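PDB 7B21: carbohydrate binding protein, putative, cbp2D from Cellvibrio japonicus, which carries an X183 c-type cytochrome domain that binds heme c covalently and probably passes electrons, perhaps to lytic polysaccharide monooxygenases. Local coordinates for residues Asp45-Thr53 with Phe61-Gly69. Residues are numbered along the deposited sequence; the frame is centred on the assembly and turned at random.
With NA (sodium ion), chain C; HEC (heme c), chain B; EDO (1,2-ethanediol), chain D; EDO (1,2-ethanediol), chain E.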
loop_
_atom_site.group_PDB
_atom_site.type_symbol
_atom_site.label_atom_id
_atom_site.label_comp_id
_atom_site.label_asym_id
_atom_site.label_seq_id
_atom_site.Cartn_x
_atom_site.Cartn_y
_atom_site.Cartn_z
ATOM N N ASP A 45 -6.352 -3.469 11.079
ATOM C CA ASP A 45 -7.711 -3.442 10.504
ATOM C C ASP A 45 -7.958 -2.141 9.729
ATOM O O ASP A 45 -8.595 -2.212 8.668
ATOM C CB ASP A 45 -8.792 -3.726 11.518
ATOM C CG ASP A 45 -8.865 -2.845 12.688
ATOM O OD1 ASP A 45 -7.980 -2.073 12.927
ATOM O OD2 ASP A 45 -9.880 -2.992 13.363
ATOM N N LEU A 46 -7.506 -1.026 10.271
ATOM C CA LEU A 46 -7.729 0.323 9.706
ATOM C C LEU A 46 -6.412 1.053 9.838
ATOM O O LEU A 46 -5.584 0.723 10.694
ATOM C CB LEU A 46 -8.803 1.085 10.490
ATOM C CG LEU A 46 -10.190 0.483 10.442
ATOM C CD1 LEU A 46 -11.076 1.132 11.496
ATOM C CD2 LEU A 46 -10.803 0.711 9.091
ATOM N N TYR A 47 -6.263 2.084 9.034
ATOM C CA TYR A 47 -5.025 2.854 8.928
ATOM C C TYR A 47 -5.368 4.322 9.109
ATOM O O TYR A 47 -6.218 4.882 8.405
ATOM C CB TYR A 47 -4.361 2.609 7.572
ATOM C CG TYR A 47 -3.799 1.223 7.449
ATOM C CD1 TYR A 47 -4.584 0.135 7.127
ATOM C CD2 TYR A 47 -2.468 0.987 7.721
ATOM C CE1 TYR A 47 -4.061 -1.153 7.103
ATOM C CE2 TYR A 47 -1.931 -0.280 7.678
ATOM C CZ TYR A 47 -2.724 -1.368 7.393
ATOM O OH TYR A 47 -2.240 -2.644 7.414
ATOM N N ARG A 48 -4.628 4.967 10.010
ATOM C CA ARG A 48 -4.806 6.407 10.275
ATOM C C ARG A 48 -3.476 7.093 10.049
ATOM O O ARG A 48 -2.580 7.040 10.873
ATOM C CB ARG A 48 -5.337 6.711 11.677
ATOM C CG ARG A 48 -5.674 8.184 11.858
ATOM C CD ARG A 48 -6.300 8.424 13.215
ATOM N NE ARG A 48 -6.417 9.848 13.462
ATOM C CZ ARG A 48 -7.293 10.438 14.241
ATOM N NH1 ARG A 48 -8.204 9.731 14.886
ATOM N NH2 ARG A 48 -7.226 11.743 14.395
ATOM N N HIS A 49 -3.347 7.785 8.927
ATOM C CA HIS A 49 -2.161 8.596 8.632
ATOM C C HIS A 49 -1.990 9.606 9.754
ATOM O O HIS A 49 -2.985 10.109 10.329
ATOM C CB HIS A 49 -2.359 9.303 7.293
ATOM C CG HIS A 49 -1.139 9.955 6.748
ATOM N ND1 HIS A 49 -0.697 11.178 7.213
ATOM C CD2 HIS A 49 -0.280 9.557 5.776
ATOM C CE1 HIS A 49 0.374 11.519 6.502
ATOM N NE2 HIS A 49 0.669 10.534 5.620
ATOM N N SER A 50 -0.745 9.939 10.049
ATOM C CA SER A 50 -0.452 10.934 11.110
ATOM C C SER A 50 -1.154 12.268 10.871
ATOM O O SER A 50 -1.371 12.982 11.837
ATOM C CB SER A 50 1.016 11.128 11.268
ATOM O OG SER A 50 1.609 11.691 10.121
ATOM N N ARG A 51 -1.505 12.611 9.648
ATOM C CA ARG A 51 -2.172 13.886 9.331
ATOM C C ARG A 51 -3.673 13.715 9.151
ATOM O O ARG A 51 -4.354 14.705 8.858
ATOM C CB ARG A 51 -1.579 14.500 8.068
ATOM C CG ARG A 51 -0.107 14.896 8.155
ATOM C CD ARG A 51 0.380 15.450 6.780
ATOM N NE ARG A 51 -0.516 16.434 6.123
ATOM C CZ ARG A 51 -0.630 16.711 4.809
ATOM N NH1 ARG A 51 0.161 16.173 3.891
ATOM N NH2 ARG A 51 -1.500 17.632 4.424
ATOM N N ASP A 52 -4.193 12.509 9.282
ATOM C CA ASP A 52 -5.631 12.272 9.103
ATOM C C ASP A 52 -6.360 12.481 10.429
ATOM O O ASP A 52 -5.768 12.475 11.478
ATOM C CB ASP A 52 -5.880 10.897 8.513
ATOM C CG ASP A 52 -7.143 10.754 7.676
ATOM O OD1 ASP A 52 -8.056 11.576 7.783
ATOM O OD2 ASP A 52 -7.180 9.779 6.887
ATOM N N THR A 53 -7.652 12.612 10.287
ATOM C CA THR A 53 -8.616 12.874 11.344
ATOM C C THR A 53 -9.410 11.628 11.675
ATOM O O THR A 53 -10.200 11.698 12.637
ATOM C CB THR A 53 -9.599 13.982 10.950
ATOM O OG1 THR A 53 -10.231 13.578 9.732
ATOM C CG2 THR A 53 -8.886 15.299 10.743
ATOM N N PHE A 61 -6.946 4.726 2.645
ATOM C CA PHE A 61 -5.663 5.309 3.081
ATOM C C PHE A 61 -4.758 5.499 1.875
ATOM O O PHE A 61 -4.139 6.528 1.699
ATOM C CB PHE A 61 -5.040 4.380 4.124
ATOM C CG PHE A 61 -3.648 4.827 4.554
ATOM C CD1 PHE A 61 -2.532 4.568 3.767
ATOM C CD2 PHE A 61 -3.459 5.468 5.761
ATOM C CE1 PHE A 61 -1.276 4.983 4.174
ATOM C CE2 PHE A 61 -2.195 5.824 6.192
ATOM C CZ PHE A 61 -1.104 5.588 5.377
ATOM N N ILE A 62 -4.664 4.464 1.057
ATOM C CA ILE A 62 -3.788 4.526 -0.141
ATOM C C ILE A 62 -4.282 5.623 -1.066
ATOM O O ILE A 62 -3.500 6.468 -1.544
ATOM C CB ILE A 62 -3.685 3.166 -0.834
ATOM C CG1 ILE A 62 -2.991 2.144 0.075
ATOM C CG2 ILE A 62 -3.000 3.294 -2.184
ATOM C CD1 ILE A 62 -3.111 0.721 -0.396
ATOM N N SER A 63 -5.571 5.634 -1.364
ATOM C CA SER A 63 -6.109 6.674 -2.269
ATOM C C SER A 63 -5.741 8.063 -1.739
ATOM O O SER A 63 -5.255 8.885 -2.510
ATOM C CB SER A 63 -7.597 6.550 -2.443
ATOM O OG SER A 63 -7.902 5.404 -3.204
ATOM N N MET A 64 -6.005 8.317 -0.464
ATOM C CA MET A 64 -5.805 9.658 0.110
ATOM C C MET A 64 -4.327 10.036 0.233
ATOM O O MET A 64 -3.985 11.205 0.009
ATOM C CB MET A 64 -6.416 9.677 1.500
ATOM C CG MET A 64 -7.915 9.633 1.529
ATOM S SD MET A 64 -8.580 9.590 3.222
ATOM C CE MET A 64 -8.180 11.266 3.742
ATOM N N TRP A 65 -3.478 9.098 0.623
ATOM C CA TRP A 65 -2.192 9.469 1.216
ATOM C C TRP A 65 -0.984 8.926 0.457
ATOM O O TRP A 65 0.131 9.354 0.798
ATOM C CB TRP A 65 -2.103 9.043 2.683
ATOM C CG TRP A 65 -3.125 9.667 3.562
ATOM C CD1 TRP A 65 -4.201 9.045 4.123
ATOM C CD2 TRP A 65 -3.195 11.041 3.984
ATOM N NE1 TRP A 65 -4.927 9.939 4.880
ATOM C CE2 TRP A 65 -4.332 11.159 4.812
ATOM C CE3 TRP A 65 -2.340 12.131 3.807
ATOM C CZ2 TRP A 65 -4.675 12.358 5.417
ATOM C CZ3 TRP A 65 -2.671 13.297 4.453
ATOM C CH2 TRP A 65 -3.831 13.418 5.226
ATOM N N MET A 66 -1.135 8.009 -0.488
ATOM C CA MET A 66 0.043 7.341 -1.061
ATOM C C MET A 66 -0.071 7.309 -2.570
ATOM O O MET A 66 -1.158 7.280 -3.142
ATOM C CB MET A 66 0.182 5.933 -0.492
ATOM C CG MET A 66 0.442 5.908 1.011
ATOM S SD MET A 66 2.072 6.540 1.482
ATOM C CE MET A 66 1.642 7.434 2.959
ATOM N N PRO A 67 1.053 7.283 -3.302
ATOM C CA PRO A 67 2.406 7.446 -2.771
ATOM C C PRO A 67 2.586 8.848 -2.203
ATOM O O PRO A 67 2.098 9.810 -2.764
ATOM C CB PRO A 67 3.304 7.225 -4.000
ATOM C CG PRO A 67 2.443 7.674 -5.174
ATOM C CD PRO A 67 1.045 7.263 -4.760
ATOM N N GLN A 68 3.291 8.943 -1.101
ATOM C CA GLN A 68 3.460 10.236 -0.445
ATOM C C GLN A 68 4.304 11.118 -1.366
ATOM O O GLN A 68 5.373 10.736 -1.813
ATOM C CB GLN A 68 4.022 9.979 0.952
ATOM C CG GLN A 68 4.043 11.245 1.784
ATOM C CD GLN A 68 3.916 11.019 3.271
ATOM O OE1 GLN A 68 2.925 10.481 3.802
ATOM N NE2 GLN A 68 4.911 11.523 4.000
ATOM N N GLY A 69 3.768 12.285 -1.661
ATOM C CA GLY A 69 4.336 13.237 -2.610
ATOM C C GLY A 69 3.636 13.252 -3.963
ATOM O O GLY A 69 3.875 14.162 -4.745
HETATM NA NA NA C . -3.321 7.814 -3.539
HETATM FE FE HEC B . 3.517 4.792 2.030
HETATM C CHA HEC B . 2.719 4.936 5.332
HETATM C CHB HEC B . 1.165 2.407 1.550
HETATM C CHC HEC B . 4.165 4.868 -1.302
HETATM C CHD HEC B . 6.096 6.928 2.578
HETATM N NA HEC B . 2.227 3.864 3.196
HETATM C C1A HEC B . 2.089 3.973 4.569
HETATM C C2A HEC B . 1.186 2.990 5.070
HETATM C C3A HEC B . 0.716 2.311 4.014
HETATM C C4A HEC B . 1.382 2.843 2.840
HETATM C CMA HEC B . -0.328 1.240 3.979
HETATM C CAA HEC B . 0.825 2.773 6.523
HETATM C CBA HEC B . 1.801 1.771 7.184
HETATM C CGA HEC B . 1.486 1.366 8.574
HETATM O O1A HEC B . 0.467 1.785 9.136
HETATM O O2A HEC B . 2.289 0.530 9.114
HETATM N NB HEC B . 2.781 3.840 0.422
HETATM C C1B HEC B . 1.806 2.879 0.421
HETATM C C2B HEC B . 1.529 2.455 -0.915
HETATM C C3B HEC B . 2.326 3.184 -1.750
HETATM C C4B HEC B . 3.157 4.024 -0.863
HETATM C CMB HEC B . 0.536 1.415 -1.320
HETATM C CAB HEC B . 2.370 3.188 -3.235
HETATM C CBB HEC B . 1.069 3.562 -3.891
HETATM N NC HEC B . 4.845 5.703 0.869
HETATM C C1C HEC B . 5.004 5.589 -0.477
HETATM C C2C HEC B . 6.160 6.294 -0.932
HETATM C C3C HEC B . 6.769 6.809 0.176
HETATM C C4C HEC B . 5.931 6.484 1.291
HETATM C CMC HEC B . 6.635 6.315 -2.360
HETATM C CAC HEC B . 8.079 7.521 0.283
HETATM C CBC HEC B . 8.278 8.708 -0.562
HETATM N ND HEC B . 4.206 5.799 3.617
HETATM C C1D HEC B . 5.255 6.664 3.645
HETATM C C2D HEC B . 5.351 7.301 4.949
HETATM C C3D HEC B . 4.372 6.800 5.709
HETATM C C4D HEC B . 3.677 5.804 4.886
HETATM C CMD HEC B . 6.382 8.322 5.330
HETATM C CAD HEC B . 3.936 7.241 7.067
HETATM C CBD HEC B . 2.742 8.267 6.900
HETATM C CGD HEC B . 2.323 8.927 8.176
HETATM O O1D HEC B . 1.405 8.416 8.868
HETATM O O2D HEC B . 2.926 9.991 8.511
HETATM C C1 EDO D . -2.244 4.464 13.506
HETATM O O1 EDO D . -1.366 5.322 12.820
HETATM C C2 EDO D . -2.428 3.194 12.764
HETATM O O2 EDO D . -2.796 3.393 11.430
HETATM C C1 EDO E . -8.497 4.830 16.695
HETATM O O1 EDO E . -9.854 4.536 16.508
HETATM C C2 EDO E . -8.208 6.281 16.557
HETATM O O2 EDO E . -8.598 6.885 15.338
#
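His49 lays its imidazole flat over the six-membered ring of Trp65, with centroids 4.1 Å apart and planes at 12°. Its CB sits over the five-membered ring in a CH-pi contact. The opposite face of the imidazole is covered by a heme propionate, whose CGD lies over the ring centre. His49 ND1 accepts a bond from Arg51 N close to the ring plane, which sets the rotation of the ring. In one of two modelled conformers of Gln68, His49 NE2 adds a nearly straight hydrogen bond to Gln68 OE1 (2.9 Å, 178°). A chi1 of -169° turns CG of His49 away from the backbone N and puts the imidazole between indole and propionate. The same propionate is gripped by Ser50, through its backbone N and OG.

Trp65 NE1 donates in its own ring plane to Asp52 OD2 (3.0 Å), but meets the carboxylate from above its plane. Asp52 OD2 also forms a salt bridge with NE of Arg56. CB of Tyr47 packs on Phe61 CD2 at 3.5 Å, and the tyrosine ring turns its edge to the Phe61 face. The Tyr47 OH hydrogen-bonds to the backbone O of Asn41 and the backbone N of Arg44. Phe61 CE1 approaches heme C2A to 3.3 Å.

Just past helix 58-65, Met66 SD binds the heme iron at 2.3 Å, opposite His23. Met66 O joins the backbone oxygens of Ile62, Ser63, Glu71 and Cys74 round a sodium ion. This is the methionine side of a His/Met heme pocket, as in class I c-type cytochromes.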